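Local atomic coordinates of penicillin-binding protein activator LpoB (Salmonella enterica subsp. enterica serovar Typhimurium, PDB entry 4Q6V), a protein that regulates peptidoglycan synthesis from the outer membrane as a lipoprotein activator of penicillin-binding protein 1B, here represented by its C-terminal domain. Residues G19-S24 against A96-Y101; D29-R34 against L100-S105. All coordinates share one frame; numbering follows the deposited sequence.

Interaction 1 (G19-S24 against A96-Y101)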
ATOM      1  N   GLY A  19      13.914   4.195   9.749  1.00 24.77           N
ATOM      2  CA  GLY A  19      13.207   5.256   9.057  1.00 27.02           C
ATOM      3  C   GLY A  19      11.693   5.051   9.038  1.00 26.91           C
ATOM      4  O   GLY A  19      10.952   5.982   8.658  1.00 24.45           O
ATOM      5  N   VAL A  20      11.268   3.853   9.443  1.00 25.33           N
ATOM      6  CA  VAL A  20       9.851   3.538   9.572  1.00 25.52           C
ATOM      7  C   VAL A  20       9.452   3.706  11.045  1.00 26.95           C
ATOM      8  O   VAL A  20       9.888   2.965  11.909  1.00 26.81           O
ATOM      9  CB  VAL A  20       9.527   2.122   9.068  1.00 24.66           C
ATOM     10  CG1 VAL A  20       8.015   1.917   9.049  1.00 26.24           C
ATOM     11  CG2 VAL A  20      10.115   1.858   7.679  1.00 24.84           C
ATOM     12  N   THR A  21       8.628   4.707  11.324  1.00 27.92           N
ATOM     13  CA  THR A  21       8.153   4.953  12.668  1.00 26.91           C
ATOM     14  C   THR A  21       6.716   4.448  12.820  1.00 27.76           C
ATOM     15  O   THR A  21       5.804   4.870  12.109  1.00 25.17           O
ATOM     16  CB  THR A  21       8.267   6.426  13.033  1.00 29.93           C
ATOM     17  OG1 THR A  21       7.226   7.158  12.393  1.00 35.75           O
ATOM     18  CG2 THR A  21       9.600   7.030  12.558  1.00 25.31           C
ATOM     19  N   ALA A  22       6.514   3.529  13.765  1.00 26.07           N
ATOM     20  CA  ALA A  22       5.186   3.053  14.097  1.00 22.73           C
ATOM     21  C   ALA A  22       4.331   4.170  14.703  1.00 22.36           C
ATOM     22  O   ALA A  22       4.823   5.060  15.396  1.00 22.90           O
ATOM     23  CB  ALA A  22       5.261   1.847  15.044  1.00 23.14           C
ATOM     24  N   GLY A  23       3.024   4.137  14.406  1.00 20.30           N
ATOM     25  CA  GLY A  23       2.070   5.052  14.947  1.00 20.26           C
ATOM     26  C   GLY A  23       1.912   6.280  14.067  1.00 22.60           C
ATOM     27  O   GLY A  23       1.208   7.222  14.437  1.00 22.85           O
ATOM     28  N   SER A  24       2.597   6.300  12.923  1.00 23.92           N
ATOM     29  CA  SER A  24       2.541   7.450  12.005  1.00 23.79           C
ATOM     30  C   SER A  24       1.405   7.254  11.002  1.00 23.38           C
ATOM     31  O   SER A  24       0.711   6.227  11.012  1.00 20.47           O
ATOM     32  CB  SER A  24       3.894   7.662  11.327  1.00 27.12           C
ATOM     33  OG  SER A  24       4.317   6.445  10.795  1.00 35.01           O
ATOM     34  N   ALA A  96      -0.194  12.434   5.290  1.00 19.57           N
ATOM     35  CA  ALA A  96       0.472  11.125   5.424  1.00 16.51           C
ATOM     36  C   ALA A  96       1.973  11.317   5.389  1.00 17.40           C
ATOM     37  O   ALA A  96       2.472  12.139   4.593  1.00 19.32           O
ATOM     38  CB  ALA A  96       0.014  10.223   4.304  1.00 15.24           C
ATOM     39  N   GLN A  97       2.683  10.614   6.255  1.00 15.50           N
ATOM     40  CA  GLN A  97       4.154  10.619   6.268  1.00 18.30           C
ATOM     41  C   GLN A  97       4.739   9.609   5.272  1.00 18.17           C
ATOM     42  O   GLN A  97       5.831   9.826   4.714  1.00 17.14           O
ATOM     43  CB  GLN A  97       4.633  10.334   7.691  1.00 22.99           C
ATOM     44  CG  GLN A  97       6.153  10.426   7.886  1.00 31.03           C
ATOM     45  CD  GLN A  97       6.583  10.179   9.338  1.00 34.93           C
ATOM     46  OE1 GLN A  97       5.748  10.069  10.254  1.00 41.12           O
ATOM     47  NE2 GLN A  97       7.883  10.119   9.559  1.00 32.72           N
ATOM     48  N   TYR A  98       4.026   8.509   5.038  1.00 16.20           N
ATOM     49  CA  TYR A  98       4.426   7.463   4.146  1.00 15.92           C
ATOM     50  C   TYR A  98       3.357   7.093   3.142  1.00 17.52           C
ATOM     51  O   TYR A  98       2.152   7.234   3.394  1.00 15.31           O
ATOM     52  CB  TYR A  98       4.806   6.205   4.937  1.00 17.21           C
ATOM     53  CG  TYR A  98       5.822   6.374   6.042  1.00 17.96           C
ATOM     54  CD1 TYR A  98       7.187   6.424   5.769  1.00 19.33           C
ATOM     55  CD2 TYR A  98       5.425   6.464   7.355  1.00 19.00           C
ATOM     56  CE1 TYR A  98       8.116   6.562   6.790  1.00 19.23           C
ATOM     57  CE2 TYR A  98       6.335   6.614   8.374  1.00 18.69           C
ATOM     58  CZ  TYR A  98       7.676   6.653   8.097  1.00 19.72           C
ATOM     59  OH  TYR A  98       8.563   6.803   9.143  1.00 19.70           O
ATOM     60  N   VAL A  99       3.823   6.619   1.978  1.00 17.06           N
ATOM     61  CA  VAL A  99       2.955   5.934   1.038  1.00 15.18           C
ATOM     62  C   VAL A  99       3.427   4.517   0.811  1.00 14.20           C
ATOM     63  O   VAL A  99       4.634   4.267   0.549  1.00 12.95           O
ATOM     64  CB  VAL A  99       2.851   6.692  -0.310  1.00 14.84           C
ATOM     65  CG1 VAL A  99       2.203   5.837  -1.352  1.00 14.92           C
ATOM     66  CG2 VAL A  99       2.061   7.961  -0.157  1.00 15.13           C
ATOM     67  N   LEU A 100       2.494   3.576   0.884  1.00 13.96           N
ATOM     68  CA  LEU A 100       2.813   2.176   0.602  1.00 14.66           C
ATOM     69  C   LEU A 100       2.245   1.711  -0.731  1.00 14.73           C
ATOM     70  O   LEU A 100       1.007   1.710  -0.916  1.00 13.20           O
ATOM     71  CB  LEU A 100       2.387   1.274   1.765  1.00 15.19           C
ATOM     72  CG  LEU A 100       2.711  -0.214   1.608  1.00 14.92           C
ATOM     73  CD1 LEU A 100       4.184  -0.464   1.539  1.00 16.12           C
ATOM     74  CD2 LEU A 100       2.145  -0.943   2.816  1.00 16.17           C
ATOM     75  N   TYR A 101       3.146   1.356  -1.642  1.00 15.39           N
ATOM     76  CA  TYR A 101       2.728   0.710  -2.863  1.00 17.29           C
ATOM     77  C   TYR A 101       2.851  -0.798  -2.761  1.00 18.52           C
ATOM     78  O   TYR A 101       3.808  -1.268  -2.164  1.00 20.78           O
ATOM     79  CB  TYR A 101       3.525   1.235  -4.037  1.00 18.44           C
ATOM     80  CG  TYR A 101       3.589   2.741  -4.180  1.00 19.47           C
ATOM     81  CD1 TYR A 101       2.612   3.442  -4.880  1.00 22.37           C
ATOM     82  CD2 TYR A 101       4.691   3.445  -3.688  1.00 21.63           C
ATOM     83  CE1 TYR A 101       2.686   4.817  -5.055  1.00 21.55           C
ATOM     84  CE2 TYR A 101       4.793   4.824  -3.875  1.00 22.69           C
ATOM     85  CZ  TYR A 101       3.796   5.487  -4.557  1.00 23.20           C
ATOM     86  OH  TYR A 101       3.879   6.860  -4.697  1.00 27.49           O
TER

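Interaction 2 (D29-R34 against L100-S105)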
ATOM      1  N   ASP A  29      -1.768   2.348  -0.617  1.00 25.89           N
ATOM      2  CA  ASP A  29      -2.267   2.302  -1.983  1.00 29.87           C
ATOM      3  C   ASP A  29      -2.878   0.905  -2.197  1.00 30.11           C
ATOM      4  O   ASP A  29      -2.446  -0.067  -1.563  1.00 29.05           O
ATOM      5  CB  ASP A  29      -1.150   2.650  -2.969  1.00 32.66           C
ATOM      6  CG  ASP A  29      -1.635   3.306  -4.237  1.00 37.14           C
ATOM      7  OD1 ASP A  29      -2.858   3.562  -4.364  1.00 40.35           O
ATOM      8  OD2 ASP A  29      -0.754   3.547  -5.105  1.00 41.82           O
ATOM      9  N   SER A  30      -3.922   0.843  -3.024  1.00 28.53           N
ATOM     10  CA  SER A  30      -4.625  -0.417  -3.258  1.00 29.39           C
ATOM     11  C   SER A  30      -3.692  -1.356  -4.038  1.00 25.72           C
ATOM     12  O   SER A  30      -2.924  -0.923  -4.901  1.00 23.63           O
ATOM     13  CB  SER A  30      -5.984  -0.180  -3.939  1.00 30.29           C
ATOM     14  OG  SER A  30      -5.805   0.257  -5.266  1.00 35.31           O
ATOM     15  N   VAL A  31      -3.724  -2.630  -3.669  1.00 24.78           N
ATOM     16  CA  VAL A  31      -2.899  -3.644  -4.300  1.00 22.05           C
ATOM     17  C   VAL A  31      -3.233  -3.683  -5.803  1.00 24.44           C
ATOM     18  O   VAL A  31      -4.415  -3.757  -6.214  1.00 24.34           O
ATOM     19  CB  VAL A  31      -3.086  -5.030  -3.664  1.00 21.41           C
ATOM     20  CG1 VAL A  31      -2.199  -6.085  -4.303  1.00 20.99           C
ATOM     21  CG2 VAL A  31      -2.933  -5.002  -2.148  1.00 21.78           C
ATOM     22  N   ASN A  32      -2.206  -3.569  -6.622  1.00 22.37           N
ATOM     23  CA  ASN A  32      -2.323  -3.568  -8.056  1.00 24.17           C
ATOM     24  C   ASN A  32      -2.082  -4.954  -8.681  1.00 24.07           C
ATOM     25  O   ASN A  32      -1.030  -5.553  -8.531  1.00 25.74           O
ATOM     26  CB  ASN A  32      -1.334  -2.565  -8.632  1.00 28.07           C
ATOM     27  CG  ASN A  32      -1.252  -2.568 -10.143  1.00 32.10           C
ATOM     28  OD1 ASN A  32      -2.268  -2.615 -10.817  1.00 37.57           O
ATOM     29  ND2 ASN A  32      -0.037  -2.484 -10.700  1.00 33.56           N
ATOM     30  N   ASN A  33      -3.068  -5.419  -9.424  1.00 23.82           N
ATOM     31  CA  ASN A  33      -3.018  -6.734 -10.077  1.00 24.16           C
ATOM     32  C   ASN A  33      -2.365  -6.644 -11.438  1.00 25.10           C
ATOM     33  O   ASN A  33      -2.933  -6.056 -12.363  1.00 25.24           O
ATOM     34  CB  ASN A  33      -4.424  -7.297 -10.223  1.00 21.28           C
ATOM     35  CG  ASN A  33      -4.480  -8.596 -11.046  1.00 20.55           C
ATOM     36  OD1 ASN A  33      -3.529  -9.362 -11.056  1.00 18.00           O
ATOM     37  ND2 ASN A  33      -5.643  -8.887 -11.650  1.00 18.10           N
ATOM     38  N   ARG A  34      -1.172  -7.229 -11.538  1.00 23.29           N
ATOM     39  CA  ARG A  34      -0.453  -7.327 -12.792  1.00 23.73           C
ATOM     40  C   ARG A  34      -0.310  -8.788 -13.250  1.00 20.99           C
ATOM     41  O   ARG A  34       0.513  -9.075 -14.083  1.00 23.94           O
ATOM     42  CB  ARG A  34       0.934  -6.698 -12.637  1.00 29.68           C
ATOM     43  CG  ARG A  34       0.936  -5.241 -12.181  1.00 37.15           C
ATOM     44  CD  ARG A  34       2.159  -4.474 -12.663  1.00 47.46           C
ATOM     45  NE  ARG A  34       3.400  -5.097 -12.154  1.00 61.00           N
ATOM     46  CZ  ARG A  34       4.288  -5.823 -12.866  1.00 66.83           C
ATOM     47  NH1 ARG A  34       4.121  -6.037 -14.182  1.00 66.61           N
ATOM     48  NH2 ARG A  34       5.369  -6.351 -12.268  1.00 61.48           N
ATOM     49  N   LEU A 100       2.494   3.576   0.884  1.00 13.96           N
ATOM     50  CA  LEU A 100       2.813   2.176   0.602  1.00 14.66           C
ATOM     51  C   LEU A 100       2.245   1.711  -0.731  1.00 14.73           C
ATOM     52  O   LEU A 100       1.007   1.710  -0.916  1.00 13.20           O
ATOM     53  CB  LEU A 100       2.387   1.274   1.765  1.00 15.19           C
ATOM     54  CG  LEU A 100       2.711  -0.214   1.608  1.00 14.92           C
ATOM     55  CD1 LEU A 100       4.184  -0.464   1.539  1.00 16.12           C
ATOM     56  CD2 LEU A 100       2.145  -0.943   2.816  1.00 16.17           C
ATOM     57  N   TYR A 101       3.146   1.356  -1.642  1.00 15.39           N
ATOM     58  CA  TYR A 101       2.728   0.710  -2.863  1.00 17.29           C
ATOM     59  C   TYR A 101       2.851  -0.798  -2.761  1.00 18.52           C
ATOM     60  O   TYR A 101       3.808  -1.268  -2.164  1.00 20.78           O
ATOM     61  CB  TYR A 101       3.525   1.235  -4.037  1.00 18.44           C
ATOM     62  CG  TYR A 101       3.589   2.741  -4.180  1.00 19.47           C
ATOM     63  CD1 TYR A 101       2.612   3.442  -4.880  1.00 22.37           C
ATOM     64  CD2 TYR A 101       4.691   3.445  -3.688  1.00 21.63           C
ATOM     65  CE1 TYR A 101       2.686   4.817  -5.055  1.00 21.55           C
ATOM     66  CE2 TYR A 101       4.793   4.824  -3.875  1.00 22.69           C
ATOM     67  CZ  TYR A 101       3.796   5.487  -4.557  1.00 23.20           C
ATOM     68  OH  TYR A 101       3.879   6.860  -4.697  1.00 27.49           O
ATOM     69  N   SER A 102       1.918  -1.528  -3.361  1.00 20.20           N
ATOM     70  CA  SER A 102       1.998  -2.976  -3.502  1.00 21.42           C
ATOM     71  C   SER A 102       1.327  -3.493  -4.785  1.00 20.96           C
ATOM     72  O   SER A 102       0.396  -2.866  -5.342  1.00 19.95           O
ATOM     73  CB  SER A 102       1.438  -3.640  -2.225  1.00 21.29           C
ATOM     74  OG  SER A 102       0.094  -3.328  -2.066  1.00 26.52           O
ATOM     75  N   SER A 103       1.811  -4.632  -5.268  1.00 20.35           N
ATOM     76  CA  SER A 103       1.257  -5.230  -6.473  1.00 21.80           C
ATOM     77  C   SER A 103       1.550  -6.695  -6.508  1.00 20.01           C
ATOM     78  O   SER A 103       2.558  -7.091  -5.948  1.00 20.93           O
ATOM     79  CB  SER A 103       1.842  -4.591  -7.742  1.00 24.46           C
ATOM     80  OG  SER A 103       3.177  -5.028  -7.900  1.00 25.98           O
ATOM     81  N   ALA A 104       0.653  -7.456  -7.149  1.00 19.84           N
ATOM     82  CA  ALA A 104       0.800  -8.886  -7.381  1.00 19.41           C
ATOM     83  C   ALA A 104       1.038  -9.112  -8.871  1.00 20.15           C
ATOM     84  O   ALA A 104       0.334  -8.543  -9.695  1.00 20.45           O
ATOM     85  CB  ALA A 104      -0.411  -9.666  -6.896  1.00 20.15           C
ATOM     86  N   SER A 105       2.080  -9.859  -9.202  1.00 19.77           N
ATOM     87  CA  SER A 105       2.457 -10.119 -10.568  1.00 19.97           C
ATOM     88  C   SER A 105       2.801 -11.570 -10.861  1.00 20.79           C
ATOM     89  O   SER A 105       2.812 -12.447  -9.962  1.00 21.97           O
ATOM     90  CB  SER A 105       3.602  -9.179 -10.945  1.00 22.05           C
ATOM     91  OG  SER A 105       4.822  -9.406 -10.219  1.00 22.00           O
TER
HETATM   92  O   HOH W   1      -0.157  -0.090  -4.924  1.00 24.14           O

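Interaction 1 (G19-S24 against A96-Y101)
The hydroxyl of Tyr98 is gripped twice by the backbone of the loop 19-24, a clear example of a side chain from a central strand tying down the connection that leads from helix 3-15 into strand 25-35 of a mixed alpha-beta domain. Tyr98 OH donates to Gly19 O at 2.6 Å. The same oxygen accepts from Thr21 N at 3.0 Å, in a bond that is fairly straight at 155°. One phenol oxygen thus satisfies a carbonyl and an amide two residues apart, while Val20 between them leaves its side chain to pack on Phe58 and Leu117. Beyond this grip the loop folds into a type II beta turn from Thr21 to Ser24, with Gly23 at its third position, where the positive phi favours glycine. A side chain bridges the ends of the turn: Ser24 OG donates to Thr21 O at 2.5 Å. The same OG sits at the edge of the Tyr98 ring, in its plane, 3.2 Å from CE2. Gln97 covers part of one face of its neighbour's ring, its CG 3.9 Å above the plane and offset toward the rim. With CG anti to the backbone N (chi1 -175°) and an extended chain beyond it, Gln97 reaches back to the turn, where its OE1 lies 3.2 Å from Ser24 CB.

Interaction 2 (D29-R34 against L100-S105)
Asp29 and Tyr101 meet where strand 25-35 runs beside strand 98-106, and their flat groups are steeply inclined, the carboxylate and ring planes 66° apart. Asp29 OD2 approaches the CD1 side of the ring, 3.4 Å from Tyr101 CD1. The Asp29 backbone is anchored here too, its N donating to Leu100 O at 2.9 Å. Further along, the first strand bows away from its neighbour, and a water enters the gap, donating to Ser30 O and accepting from Ser102 N, so that both backbone groups are satisfied where direct pairing lapses. Over the same interval Val31 turns its two methyl groups differently. CG1 is anti to the backbone N (chi1 -179°) and faces Ser103 CA, whereas CG2 lies 3.5 Å from Ser102 OG. Val31 also packs on Ala44 and Ser102 on Leu48, both of helix 41-54, which covers this side of the sheet.

Regular parallel pairing resumes at Asn32, whose N donates to Ser102 O at 3.0 Å and whose O accepts from Ala104 N at 2.9 Å. Asn32 and Ser103 project from the same face, with their CB atoms 3.9 Å apart. Arg34 N then donates to Ala104 O. On the face shared with Asn32 and Ser103, the bent Arg34 side chain brings its guanidinium over Ser105: CB of that serine lies 3.5 Å from the plane, offset toward the rim, and 3.6 Å from NH2. The axes of 32-34 and 100-105 are inclined by 28°, both running the same way. Joined by a long connection through helices 41-54, 63-72 and 84-94 and the short strand 59-60, with 25-35 interrupted at Ser30 and Val31, these are two neighbouring parallel strands, 98-106 the central one, in LpoB's mixed five-stranded sheet.

Overall arrangement
Interactions 1 and 2 show how one strand, 98-106, can serve two kinds of contact along its length. Their centres are about 17 Å apart, and their segments overlap at Leu100 and Tyr101. Interaction 2, nearer the centre of the domain, is mainly a matter of backbone pairing with the neighbouring strand 25-35, mixing buried residues packed against helix 41-54 with exposed polar ones. Interaction 1 lies farther out, at the start of the strand, where a buried tyrosine side chain, rather than the strand backbone, carries the hydrogen bonds to a largely exposed loop. Together they join strand 98-106 to the loop that precedes strand 25-35 and to that strand's later half.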